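Local coordinates for uncharacterized protein (Methanocella paludicola, PDB 5DMP) that probably removes phosphate and ribonucleotide residues from the 3' ends of broken DNA strands during archaeal non-homologous end joining, at residues 55-63 with 73-81; 116-124 with 132-140. One frame throughout, in Å; residues are numbered along the deposited sequence.

Interaction 1. Residues 55-63 with 73-81; sequences IGYATFEGV and TVMVWDIGT. With VN4 (oxido(dioxo)vanadium), chain J.
After the 3-10 turn 55-58, the chain straightens into a short strand at 62-63, where Gly62 and Val74 form an antiparallel hydrogen-bonded pair, Gly62 N giving to Val74 O and Val74 N to Gly62 O, both at 2.9 Å. Glu61 carries the pairing one step further with its side chain. Its CG stands anti to the backbone N (chi1 174°) and the chain runs on extended, which brings OE1 to Val76 N at 2.9 Å; the bond uses the anti lone pair of OE1 and is nearly straight (164° at the hydrogen). Ser155 also bonds OE1, and Arg160 forms a salt bridge with OE2, so the carboxylate is fixed at both oxygens. Phe60 lies across Val74 at about a right angle, its CE2 3.8 Å from Val74 CB, while Phe60 O sits 3.2 Å from Val76 CG2. Further along, Ile79 CD1 packs against Thr59 CG2 at 3.9 Å and lies close to Ala58 O, a buried carbonyl with no hydrogen-bond partner in the model. The Tyr57 ring has Phe60 CB over the centre of one face, and its OH donates to O2 of the vanadate at 2.7 Å. Val74 CG2 is 3.9 Å from that same O2. Tyr57 from the 3-10 turn and Val74 from the hairpin strand together line one side of the anion pocket, with His53 also bonded to the vanadate, consistent with the phosphate-binding active site of a LigD-type phosphoesterase.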
ATOM      1  N   ILE A  55       1.169   4.072 -13.981  1.00 28.45           N
ATOM      2  CA  ILE A  55       2.428   4.300 -13.218  1.00 29.90           C
ATOM      3  C   ILE A  55       2.586   5.755 -12.816  1.00 31.20           C
ATOM      4  O   ILE A  55       2.956   6.022 -11.668  1.00 29.29           O
ATOM      5  CB  ILE A  55       3.645   3.746 -13.977  1.00 36.64           C
ATOM      6  CG1 ILE A  55       3.636   2.210 -13.871  1.00 38.06           C
ATOM      7  CG2 ILE A  55       4.956   4.322 -13.409  1.00 38.64           C
ATOM      8  CD1 ILE A  55       4.560   1.564 -14.873  1.00 45.19           C
ATOM      9  N   GLY A  56       2.221   6.713 -13.685  1.00 29.56           N
ATOM     10  CA  GLY A  56       2.410   8.124 -13.343  1.00 28.86           C
ATOM     11  C   GLY A  56       1.489   8.645 -12.225  1.00 32.15           C
ATOM     12  O   GLY A  56       1.784   9.665 -11.605  1.00 33.45           O
ATOM     13  N   TYR A  57       0.393   7.925 -11.919  1.00 28.45           N
ATOM     14  CA  TYR A  57      -0.444   8.265 -10.754  1.00 26.65           C
ATOM     15  C   TYR A  57       0.256   8.153  -9.399  1.00 27.04           C
ATOM     16  O   TYR A  57      -0.200   8.740  -8.396  1.00 27.50           O
ATOM     17  CB  TYR A  57      -1.678   7.334 -10.761  1.00 27.27           C
ATOM     18  CG  TYR A  57      -2.830   7.875 -10.003  1.00 27.76           C
ATOM     19  CD1 TYR A  57      -3.636   8.859 -10.564  1.00 31.17           C
ATOM     20  CD2 TYR A  57      -3.129   7.439  -8.698  1.00 27.98           C
ATOM     21  CE1 TYR A  57      -4.759   9.361  -9.870  1.00 32.15           C
ATOM     22  CE2 TYR A  57      -4.199   7.984  -7.977  1.00 29.22           C
ATOM     23  CZ  TYR A  57      -5.028   8.929  -8.600  1.00 34.08           C
ATOM     24  OH  TYR A  57      -6.116   9.441  -7.974  1.00 35.44           O
ATOM     25  N   ALA A  58       1.380   7.446  -9.348  1.00 26.57           N
ATOM     26  CA  ALA A  58       2.088   7.297  -8.033  1.00 25.21           C
ATOM     27  C   ALA A  58       2.454   8.628  -7.343  1.00 30.63           C
ATOM     28  O   ALA A  58       2.542   8.719  -6.106  1.00 32.17           O
ATOM     29  CB  ALA A  58       3.340   6.466  -8.225  1.00 25.25           C
ATOM     30  N   THR A  59       2.684   9.693  -8.119  1.00 29.01           N
ATOM     31  CA  THR A  59       3.017  10.995  -7.475  1.00 26.72           C
ATOM     32  C   THR A  59       1.841  11.975  -7.559  1.00 30.72           C
ATOM     33  O   THR A  59       2.032  13.170  -7.314  1.00 30.11           O
ATOM     34  CB  THR A  59       4.302  11.619  -8.097  1.00 31.35           C
ATOM     35  OG1 THR A  59       4.071  11.749  -9.498  1.00 30.21           O
ATOM     36  CG2 THR A  59       5.474  10.657  -7.949  1.00 32.58           C
ATOM     37  N   PHE A  60       0.619  11.499  -7.853  1.00 27.46           N
ATOM     38  CA  PHE A  60      -0.525  12.397  -7.844  1.00 27.82           C
ATOM     39  C   PHE A  60      -0.863  12.795  -6.406  1.00 31.78           C
ATOM     40  O   PHE A  60      -1.115  11.900  -5.562  1.00 28.34           O
ATOM     41  CB  PHE A  60      -1.794  11.750  -8.477  1.00 28.70           C
ATOM     42  CG  PHE A  60      -2.989  12.621  -8.340  1.00 32.74           C
ATOM     43  CD1 PHE A  60      -2.978  13.922  -8.899  1.00 36.52           C
ATOM     44  CD2 PHE A  60      -4.029  12.283  -7.484  1.00 28.92           C
ATOM     45  CE1 PHE A  60      -4.067  14.775  -8.747  1.00 40.54           C
ATOM     46  CE2 PHE A  60      -5.103  13.138  -7.335  1.00 33.30           C
ATOM     47  CZ  PHE A  60      -5.125  14.385  -7.953  1.00 36.52           C
ATOM     48  N   GLU A  61      -0.868  14.111  -6.116  1.00 26.40           N
ATOM     49  CA  GLU A  61      -1.271  14.607  -4.796  1.00 28.32           C
ATOM     50  C   GLU A  61      -2.119  15.826  -5.087  1.00 30.58           C
ATOM     51  O   GLU A  61      -1.615  16.701  -5.792  1.00 31.39           O
ATOM     52  CB  GLU A  61       0.005  15.026  -4.024  1.00 26.57           C
ATOM     53  CG  GLU A  61      -0.316  15.689  -2.700  1.00 30.09           C
ATOM     54  CD  GLU A  61       0.887  15.644  -1.769  1.00 32.95           C
ATOM     55  OE1 GLU A  61       1.218  14.540  -1.285  1.00 26.88           O
ATOM     56  OE2 GLU A  61       1.487  16.740  -1.502  1.00 31.22           O
ATOM     57  N   GLY A  62      -3.370  15.884  -4.641  1.00 27.75           N
ATOM     58  CA  GLY A  62      -4.254  17.029  -5.045  1.00 29.62           C
ATOM     59  C   GLY A  62      -5.703  16.627  -4.809  1.00 34.69           C
ATOM     60  O   GLY A  62      -5.982  15.775  -3.976  1.00 32.72           O
ATOM     61  N   VAL A  63      -6.628  17.177  -5.578  1.00 28.50           N
ATOM     62  CA  VAL A  63      -8.037  17.009  -5.265  1.00 30.89           C
ATOM     63  C   VAL A  63      -8.740  16.497  -6.503  1.00 33.73           C
ATOM     64  O   VAL A  63      -8.506  17.006  -7.597  1.00 31.85           O
ATOM     65  CB  VAL A  63      -8.662  18.367  -4.865  1.00 36.35           C
ATOM     66  CG1 VAL A  63     -10.180  18.255  -4.756  1.00 37.37           C
ATOM     67  CG2 VAL A  63      -8.031  18.874  -3.548  1.00 38.78           C
ATOM     68  N   THR A  73      -9.584  14.222  -1.381  1.00 28.27           N
ATOM     69  CA  THR A  73      -8.199  14.738  -1.300  1.00 30.48           C
ATOM     70  C   THR A  73      -7.283  13.546  -1.279  1.00 30.21           C
ATOM     71  O   THR A  73      -7.531  12.612  -0.566  1.00 28.69           O
ATOM     72  CB  THR A  73      -7.973  15.506  -0.008  1.00 32.65           C
ATOM     73  OG1 THR A  73      -8.983  16.505   0.094  1.00 37.24           O
ATOM     74  CG2 THR A  73      -6.624  16.233  -0.066  1.00 32.55           C
ATOM     75  N   VAL A  74      -6.219  13.612  -2.073  1.00 27.91           N
ATOM     76  CA  VAL A  74      -5.273  12.525  -2.210  1.00 25.21           C
ATOM     77  C   VAL A  74      -3.905  13.041  -1.816  1.00 28.58           C
ATOM     78  O   VAL A  74      -3.427  14.053  -2.371  1.00 30.60           O
ATOM     79  CB  VAL A  74      -5.196  12.044  -3.664  1.00 27.48           C
ATOM     80  CG1 VAL A  74      -4.162  10.922  -3.834  1.00 27.45           C
ATOM     81  CG2 VAL A  74      -6.607  11.610  -4.121  1.00 30.10           C
ATOM     82  N   MET A  75      -3.297  12.354  -0.862  1.00 25.94           N
ATOM     83  CA  MET A  75      -1.964  12.671  -0.392  1.00 27.57           C
ATOM     84  C   MET A  75      -1.033  11.534  -0.741  1.00 25.82           C
ATOM     85  O   MET A  75      -1.404  10.369  -0.554  1.00 28.48           O
ATOM     86  CB  MET A  75      -1.999  12.792   1.148  1.00 27.59           C
ATOM     87  CG  MET A  75      -0.591  12.747   1.758  1.00 27.60           C
ATOM     88  SD  MET A  75      -0.597  12.624   3.568  1.00 30.80           S
ATOM     89  CE  MET A  75      -1.429  14.168   4.016  1.00 27.24           C
ATOM     90  N   VAL A  76       0.187  11.820  -1.183  1.00 26.67           N
ATOM     91  CA  VAL A  76       1.154  10.752  -1.395  1.00 25.49           C
ATOM     92  C   VAL A  76       1.771  10.553  -0.034  1.00 25.63           C
ATOM     93  O   VAL A  76       2.585  11.352   0.443  1.00 25.78           O
ATOM     94  CB  VAL A  76       2.225  11.083  -2.483  1.00 25.63           C
ATOM     95  CG1 VAL A  76       3.232   9.930  -2.550  1.00 27.23           C
ATOM     96  CG2 VAL A  76       1.478  11.205  -3.837  1.00 23.27           C
ATOM     97  N   TRP A  77       1.318   9.493   0.621  1.00 25.36           N
ATOM     98  CA  TRP A  77       1.610   9.255   2.013  1.00 27.64           C
ATOM     99  C   TRP A  77       2.944   8.516   2.211  1.00 25.71           C
ATOM    100  O   TRP A  77       3.642   8.762   3.191  1.00 26.47           O
ATOM    101  CB  TRP A  77       0.364   8.563   2.686  1.00 27.86           C
ATOM    102  CG  TRP A  77       0.531   8.317   4.188  1.00 26.61           C
ATOM    103  CD1 TRP A  77       0.118   9.148   5.228  1.00 27.69           C
ATOM    104  CD2 TRP A  77       1.130   7.141   4.816  1.00 26.85           C
ATOM    105  NE1 TRP A  77       0.415   8.515   6.467  1.00 28.88           N
ATOM    106  CE2 TRP A  77       1.067   7.331   6.228  1.00 27.02           C
ATOM    107  CE3 TRP A  77       1.734   5.973   4.311  1.00 26.99           C
ATOM    108  CZ2 TRP A  77       1.568   6.363   7.140  1.00 26.88           C
ATOM    109  CZ3 TRP A  77       2.235   4.993   5.207  1.00 28.19           C
ATOM    110  CH2 TRP A  77       2.147   5.231   6.630  1.00 29.26           C
ATOM    111  N   ASP A  78       3.327   7.581   1.306  1.00 22.88           N
ATOM    112  CA  ASP A  78       4.643   7.003   1.348  1.00 23.68           C
ATOM    113  C   ASP A  78       4.953   6.571  -0.075  1.00 24.43           C
ATOM    114  O   ASP A  78       4.026   6.345  -0.865  1.00 23.98           O
ATOM    115  CB  ASP A  78       4.702   5.727   2.239  1.00 27.23           C
ATOM    116  CG  ASP A  78       6.120   5.313   2.561  1.00 27.55           C
ATOM    117  OD1 ASP A  78       7.068   6.129   2.369  1.00 30.51           O
ATOM    118  OD2 ASP A  78       6.399   4.145   3.031  1.00 29.53           O
ATOM    119  N   ILE A  79       6.218   6.540  -0.437  1.00 26.82           N
ATOM    120  CA  ILE A  79       6.574   6.143  -1.809  1.00 27.12           C
ATOM    121  C   ILE A  79       8.008   5.567  -1.766  1.00 26.98           C
ATOM    122  O   ILE A  79       8.837   5.861  -0.871  1.00 27.42           O
ATOM    123  CB  ILE A  79       6.453   7.349  -2.793  1.00 27.26           C
ATOM    124  CG1 ILE A  79       6.432   6.849  -4.257  1.00 29.02           C
ATOM    125  CG2 ILE A  79       7.629   8.338  -2.512  1.00 28.01           C
ATOM    126  CD1 ILE A  79       5.916   7.910  -5.241  1.00 28.06           C
ATOM    127  N   GLY A  80       8.306   4.687  -2.698  1.00 25.88           N
ATOM    128  CA  GLY A  80       9.652   4.137  -2.821  1.00 28.65           C
ATOM    129  C   GLY A  80       9.552   3.008  -3.841  1.00 27.53           C
ATOM    130  O   GLY A  80       8.889   3.128  -4.868  1.00 28.66           O
ATOM    131  N   THR A  81      10.235   1.929  -3.543  1.00 26.11           N
ATOM    132  CA  THR A  81      10.280   0.781  -4.426  1.00 27.06           C
ATOM    133  C   THR A  81      10.055  -0.459  -3.560  1.00 26.55           C
ATOM    134  O   THR A  81       9.817  -0.318  -2.336  1.00 27.18           O
ATOM    135  CB  THR A  81      11.690   0.671  -5.119  1.00 31.62           C
ATOM    136  OG1 THR A  81      12.723   0.595  -4.135  1.00 31.04           O
ATOM    137  CG2 THR A  81      11.973   1.933  -6.007  1.00 37.26           C
TER
HETATM  138  V   VN4 J 209      -7.943   6.553  -6.637  1.00 64.29           V
HETATM  139  O1  VN4 J 209      -8.285   6.873  -8.498  1.00 56.12           O
HETATM  140  O2  VN4 J 209      -7.266   8.194  -5.872  1.00 46.00           O
HETATM  141  O3  VN4 J 209      -8.266   4.859  -5.845  1.00 58.94           O

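Interaction 2. Residues 116-124 with 132-140; sequences KGSYALIRT and WLFFKMKEP. With EDO (1,2-ethanediol), chain E.
A two-stranded antiparallel beta hairpin joins 118-123 to 132-136, with Ala120-Phe135 and Ile122-Leu133 as its hydrogen-bonded pairs. At one end Arg123 lies over the Trp132 indole: Arg123 CB is centred above the six-membered ring, 3.7 Å from its centroid, and the guanidinium plane is steep to the ring (81°), its NH2 bonded to the carbonyl O of Asp102. Leu121 CB touches Trp132 CE3 at 3.8 Å. With an alanine in place of Trp132, the Arg123 methylenes would probably lose the ring they cover and a gap open beside Leu121 and Trp31, whose ring meets the indole edge-to-face. On the same side, Leu121 CD2 packs on Phe134 CB, and these two residues face inward, onto Leu20 and Ala47 of strands 16-24 and 45-53 in the curled antiparallel sheet. Ala120, Ile122, Leu133 and Phe135 line the other side, where Ala120 CB sits over one face of the Phe135 ring, 4.0 Å from its centroid. In the last, non-hydrogen-bonded pair, Lys136 crosses Tyr119 with its CD over one ring face, and bends at chi2 (75°) and chi4 bring its ammonium back to the backbone. Lys136 NZ gives to Ser118 O at 2.8 Å in the carbonyl plane, while Met137 N bonds that oxygen at 2.9 Å from above the plane. The same ammonium donates to Met137 O and forms a salt bridge with Glu139 OE2 at 2.8 Å.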
ATOM      1  N   LYS A 116       9.378   0.266   5.869  1.00 28.72           N
ATOM      2  CA  LYS A 116      10.631  -0.302   5.358  1.00 31.49           C
ATOM      3  C   LYS A 116      10.752  -1.633   5.935  1.00 36.69           C
ATOM      4  O   LYS A 116      11.225  -1.776   7.070  1.00 40.61           O
ATOM      5  CB  LYS A 116      11.916   0.402   5.861  1.00 39.84           C
ATOM      6  CG  LYS A 116      11.991   1.894   5.920  1.00 50.92           C
ATOM      7  CD  LYS A 116      13.479   2.269   6.118  1.00 58.40           C
ATOM      8  CE  LYS A 116      13.645   3.756   6.442  1.00 64.92           C
ATOM      9  NZ  LYS A 116      13.539   4.607   5.219  1.00 59.39           N
ATOM     10  N   GLY A 117      10.401  -2.635   5.183  1.00 27.27           N
ATOM     11  CA  GLY A 117      10.558  -3.998   5.724  1.00 26.51           C
ATOM     12  C   GLY A 117       9.582  -4.934   5.048  1.00 27.03           C
ATOM     13  O   GLY A 117       8.942  -4.555   4.044  1.00 26.11           O
ATOM     14  N   SER A 118       9.530  -6.169   5.538  1.00 24.27           N
ATOM     15  CA  SER A 118       8.775  -7.222   4.874  1.00 25.39           C
ATOM     16  C   SER A 118       7.282  -7.176   5.187  1.00 29.54           C
ATOM     17  O   SER A 118       6.903  -7.077   6.362  1.00 27.31           O
ATOM     18  CB  SER A 118       9.416  -8.571   5.234  1.00 28.86           C
ATOM     19  OG  SER A 118       9.397  -8.684   6.645  1.00 27.52           O
ATOM     20  N   TYR A 119       6.436  -7.221   4.128  1.00 25.42           N
ATOM     21  CA  TYR A 119       4.985  -7.179   4.229  1.00 24.92           C
ATOM     22  C   TYR A 119       4.394  -8.240   3.290  1.00 23.22           C
ATOM     23  O   TYR A 119       5.005  -8.593   2.264  1.00 25.72           O
ATOM     24  CB  TYR A 119       4.359  -5.796   3.834  1.00 27.13           C
ATOM     25  CG  TYR A 119       4.564  -4.768   4.924  1.00 25.48           C
ATOM     26  CD1 TYR A 119       5.781  -4.114   5.057  1.00 24.43           C
ATOM     27  CD2 TYR A 119       3.505  -4.484   5.808  1.00 29.39           C
ATOM     28  CE1 TYR A 119       5.984  -3.185   6.083  1.00 28.88           C
ATOM     29  CE2 TYR A 119       3.680  -3.557   6.833  1.00 30.98           C
ATOM     30  CZ  TYR A 119       4.908  -2.946   6.951  1.00 30.35           C
ATOM     31  OH  TYR A 119       5.100  -2.018   7.961  1.00 33.85           O
ATOM     32  N   ALA A 120       3.269  -8.788   3.749  1.00 23.94           N
ATOM     33  CA  ALA A 120       2.520  -9.826   2.961  1.00 27.42           C
ATOM     34  C   ALA A 120       1.137  -9.286   2.556  1.00 25.02           C
ATOM     35  O   ALA A 120       0.432  -8.576   3.324  1.00 29.01           O
ATOM     36  CB  ALA A 120       2.353 -11.107   3.760  1.00 27.74           C
ATOM     37  N   LEU A 121       0.696  -9.738   1.380  1.00 26.50           N
ATOM     38  CA  LEU A 121      -0.669  -9.483   0.878  1.00 26.50           C
ATOM     39  C   LEU A 121      -1.216 -10.879   0.504  1.00 26.74           C
ATOM     40  O   LEU A 121      -0.622 -11.520  -0.346  1.00 29.95           O
ATOM     41  CB  LEU A 121      -0.625  -8.650  -0.424  1.00 28.86           C
ATOM     42  CG  LEU A 121      -0.679  -7.159  -0.181  1.00 33.34           C
ATOM     43  CD1 LEU A 121      -0.245  -6.508  -1.519  1.00 33.64           C
ATOM     44  CD2 LEU A 121      -2.085  -6.704   0.236  1.00 28.14           C
ATOM     45  N   ILE A 122      -2.282 -11.304   1.185  1.00 28.65           N
ATOM     46  CA  ILE A 122      -2.760 -12.713   1.006  1.00 30.64           C
ATOM     47  C   ILE A 122      -4.193 -12.686   0.527  1.00 30.62           C
ATOM     48  O   ILE A 122      -5.060 -12.134   1.239  1.00 32.67           O
ATOM     49  CB  ILE A 122      -2.726 -13.485   2.378  1.00 31.50           C
ATOM     50  CG1 ILE A 122      -1.267 -13.512   2.915  1.00 33.40           C
ATOM     51  CG2 ILE A 122      -3.265 -14.957   2.200  1.00 34.41           C
ATOM     52  CD1 ILE A 122      -0.296 -14.203   1.971  1.00 33.97           C
ATOM     53  N   ARG A 123      -4.489 -13.344  -0.628  1.00 31.05           N
ATOM     54  CA  ARG A 123      -5.863 -13.241  -1.147  1.00 30.83           C
ATOM     55  C   ARG A 123      -6.788 -14.170  -0.338  1.00 40.25           C
ATOM     56  O   ARG A 123      -6.355 -15.237   0.084  1.00 39.32           O
ATOM     57  CB  ARG A 123      -5.939 -13.598  -2.616  1.00 32.62           C
ATOM     58  CG  ARG A 123      -7.360 -13.432  -3.103  1.00 37.71           C
ATOM     59  CD  ARG A 123      -7.371 -13.494  -4.608  1.00 42.26           C
ATOM     60  NE  ARG A 123      -6.831 -14.765  -5.015  1.00 46.40           N
ATOM     61  CZ  ARG A 123      -5.977 -14.895  -6.025  1.00 48.64           C
ATOM     62  NH1 ARG A 123      -5.536 -13.814  -6.683  1.00 48.24           N
ATOM     63  NH2 ARG A 123      -5.533 -16.105  -6.339  1.00 48.49           N
ATOM     64  N   THR A 124      -8.020 -13.732  -0.061  1.00 50.37           N
ATOM     65  CA  THR A 124      -8.996 -14.596   0.623  1.00 52.89           C
ATOM     66  C   THR A 124     -10.168 -14.981  -0.334  1.00 60.23           C
ATOM     67  O   THR A 124     -10.405 -14.300  -1.324  1.00 56.57           O
ATOM     68  CB  THR A 124      -9.575 -13.954   1.887  1.00 51.20           C
ATOM     69  OG1 THR A 124     -10.727 -13.166   1.560  1.00 43.50           O
ATOM     70  CG2 THR A 124      -8.531 -13.090   2.644  1.00 42.12           C
ATOM     71  N   TRP A 132      -8.269  -9.026   0.615  1.00 30.75           N
ATOM     72  CA  TRP A 132      -6.980  -9.662   0.864  1.00 27.99           C
ATOM     73  C   TRP A 132      -6.627  -9.211   2.252  1.00 27.35           C
ATOM     74  O   TRP A 132      -7.201  -8.277   2.767  1.00 29.91           O
ATOM     75  CB  TRP A 132      -5.924  -9.080  -0.086  1.00 27.95           C
ATOM     76  CG  TRP A 132      -6.048  -9.433  -1.553  1.00 24.97           C
ATOM     77  CD1 TRP A 132      -7.132  -9.282  -2.350  1.00 29.32           C
ATOM     78  CD2 TRP A 132      -4.999  -9.942  -2.369  1.00 25.64           C
ATOM     79  NE1 TRP A 132      -6.840  -9.728  -3.641  1.00 29.06           N
ATOM     80  CE2 TRP A 132      -5.521 -10.099  -3.689  1.00 26.35           C
ATOM     81  CE3 TRP A 132      -3.664 -10.309  -2.101  1.00 26.85           C
ATOM     82  CZ2 TRP A 132      -4.743 -10.588  -4.758  1.00 28.84           C
ATOM     83  CZ3 TRP A 132      -2.856 -10.813  -3.154  1.00 29.25           C
ATOM     84  CH2 TRP A 132      -3.409 -10.961  -4.481  1.00 31.52           C
ATOM     85  N   LEU A 133      -5.687  -9.926   2.865  1.00 27.76           N
ATOM     86  CA  LEU A 133      -5.189  -9.559   4.189  1.00 29.96           C
ATOM     87  C   LEU A 133      -3.833  -8.870   3.875  1.00 27.08           C
ATOM     88  O   LEU A 133      -3.091  -9.360   3.035  1.00 29.51           O
ATOM     89  CB  LEU A 133      -4.835 -10.834   4.949  1.00 30.65           C
ATOM     90  CG  LEU A 133      -6.026 -11.767   5.265  1.00 36.08           C
ATOM     91  CD1 LEU A 133      -5.466 -12.981   6.005  1.00 37.11           C
ATOM     92  CD2 LEU A 133      -7.017 -10.931   6.060  1.00 33.10           C
ATOM     93  N   PHE A 134      -3.532  -7.769   4.569  1.00 24.82           N
ATOM     94  CA  PHE A 134      -2.287  -7.059   4.365  1.00 23.79           C
ATOM     95  C   PHE A 134      -1.625  -6.982   5.760  1.00 25.90           C
ATOM     96  O   PHE A 134      -2.230  -6.448   6.697  1.00 27.87           O
ATOM     97  CB  PHE A 134      -2.617  -5.630   3.878  1.00 25.11           C
ATOM     98  CG  PHE A 134      -1.438  -4.672   3.816  1.00 28.78           C
ATOM     99  CD1 PHE A 134      -0.221  -5.035   3.234  1.00 29.17           C
ATOM    100  CD2 PHE A 134      -1.610  -3.354   4.245  1.00 31.81           C
ATOM    101  CE1 PHE A 134       0.834  -4.120   3.130  1.00 27.42           C
ATOM    102  CE2 PHE A 134      -0.581  -2.425   4.143  1.00 33.88           C
ATOM    103  CZ  PHE A 134       0.665  -2.806   3.586  1.00 31.72           C
ATOM    104  N   PHE A 135      -0.429  -7.512   5.892  1.00 25.66           N
ATOM    105  CA  PHE A 135       0.193  -7.424   7.240  1.00 26.31           C
ATOM    106  C   PHE A 135       1.717  -7.361   7.165  1.00 26.08           C
ATOM    107  O   PHE A 135       2.363  -7.891   6.256  1.00 24.77           O
ATOM    108  CB  PHE A 135      -0.324  -8.600   8.181  1.00 26.90           C
ATOM    109  CG  PHE A 135      -0.133  -9.931   7.601  1.00 27.27           C
ATOM    110  CD1 PHE A 135       1.065 -10.651   7.833  1.00 29.27           C
ATOM    111  CD2 PHE A 135      -1.146 -10.524   6.792  1.00 30.42           C
ATOM    112  CE1 PHE A 135       1.254 -11.928   7.290  1.00 33.13           C
ATOM    113  CE2 PHE A 135      -0.945 -11.796   6.251  1.00 31.53           C
ATOM    114  CZ  PHE A 135       0.236 -12.504   6.483  1.00 34.28           C
ATOM    115  N   LYS A 136       2.267  -6.732   8.205  1.00 26.93           N
ATOM    116  CA  LYS A 136       3.719  -6.816   8.437  1.00 27.23           C
ATOM    117  C   LYS A 136       4.101  -8.264   8.672  1.00 29.21           C
ATOM    118  O   LYS A 136       3.432  -9.001   9.423  1.00 29.50           O
ATOM    119  CB  LYS A 136       4.059  -5.957   9.664  1.00 25.03           C
ATOM    120  CG  LYS A 136       5.563  -6.058  10.138  1.00 22.55           C
ATOM    121  CD  LYS A 136       6.516  -5.269   9.180  1.00 23.79           C
ATOM    122  CE  LYS A 136       7.982  -5.774   9.380  1.00 28.08           C
ATOM    123  NZ  LYS A 136       8.267  -7.146   8.812  1.00 27.15           N
ATOM    124  N   MET A 137       5.178  -8.711   8.037  1.00 24.21           N
ATOM    125  CA  MET A 137       5.613 -10.094   8.232  1.00 26.53           C
ATOM    126  C   MET A 137       6.380 -10.205   9.586  1.00 27.33           C
ATOM    127  O   MET A 137       6.994  -9.263  10.065  1.00 28.53           O
ATOM    128  CB  MET A 137       6.441 -10.631   7.085  1.00 26.13           C
ATOM    129  CG  MET A 137       5.543 -10.864   5.838  1.00 27.07           C
ATOM    130  SD  MET A 137       6.517 -11.201   4.365  1.00 33.63           S
ATOM    131  CE  MET A 137       7.021 -12.909   4.734  1.00 31.90           C
ATOM    132  N   LYS A 138       6.260 -11.375  10.198  1.00 30.31           N
ATOM    133  CA  LYS A 138       6.787 -11.565  11.534  1.00 31.03           C
ATOM    134  C   LYS A 138       8.336 -11.538  11.484  1.00 32.63           C
ATOM    135  O   LYS A 138       8.970 -12.133  10.614  1.00 34.11           O
ATOM    136  CB  LYS A 138       6.303 -12.924  12.049  1.00 37.29           C
ATOM    137  CG  LYS A 138       6.958 -13.352  13.372  1.00 42.58           C
ATOM    138  CD  LYS A 138       6.260 -14.594  13.922  1.00 53.47           C
ATOM    139  CE  LYS A 138       6.695 -14.881  15.367  1.00 62.15           C
ATOM    140  NZ  LYS A 138       5.750 -15.854  15.989  1.00 66.89           N
ATOM    141  N   GLU A 139       8.920 -10.817  12.412  1.00 34.60           N
ATOM    142  CA  GLU A 139      10.399 -10.829  12.573  1.00 32.17           C
ATOM    143  C   GLU A 139      10.617 -10.435  14.022  1.00 36.11           C
ATOM    144  O   GLU A 139       9.673  -9.902  14.670  1.00 37.27           O
ATOM    145  CB  GLU A 139      11.031  -9.795  11.653  1.00 30.42           C
ATOM    146  CG  GLU A 139      10.489  -8.410  11.860  1.00 34.60           C
ATOM    147  CD  GLU A 139      11.189  -7.371  10.957  1.00 41.74           C
ATOM    148  OE1 GLU A 139      12.144  -6.696  11.390  1.00 48.48           O
ATOM    149  OE2 GLU A 139      10.872  -7.270   9.762  1.00 43.54           O
ATOM    150  N   PRO A 140      11.870 -10.611  14.539  1.00 42.10           N
ATOM    151  CA  PRO A 140      12.144 -10.238  15.942  1.00 41.31           C
ATOM    152  C   PRO A 140      11.923  -8.771  16.255  1.00 39.12           C
ATOM    153  O   PRO A 140      12.215  -7.847  15.466  1.00 40.29           O
ATOM    154  CB  PRO A 140      13.620 -10.665  16.152  1.00 43.99           C
ATOM    155  CG  PRO A 140      13.855 -11.788  15.179  1.00 42.14           C
ATOM    156  CD  PRO A 140      12.924 -11.480  13.967  1.00 42.11           C
TER
HETATM  157  C1  EDO E 204      11.254  -2.787  10.760  1.00 67.28           C
HETATM  158  O1  EDO E 204      12.229  -3.818  10.783  1.00 80.12           O
HETATM  159  C2  EDO E 204      10.264  -3.256   9.724  1.00 63.65           C
HETATM  160  O2  EDO E 204       9.023  -2.599   9.999  1.00 45.02           O
HETATM  161  O   HOH W   1      11.693  -6.374   7.506  1.00 28.38           O

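Both contacts include a hairpin of the same curled antiparallel sheet, yet they lie on opposite sides of the chain's centre, their own centres about 22 Å apart and their nearest atoms about 6 Å. Strand 105-111 bridges them, pairing with 72-84 on one side and 118-123 on the other. Each contact mixes buried and exposed residues. Interaction 1 buries roughly half the area of interaction 2; there, a turn leads into a short strand pairing, a carboxylate stands in for the next backbone partner, and Tyr57 and Val74 belong to the ligand pocket. Interaction 2 is a longer regular ladder, aromatic and aliphatic toward the interior, with its lysine-glutamate salt bridge at the open end.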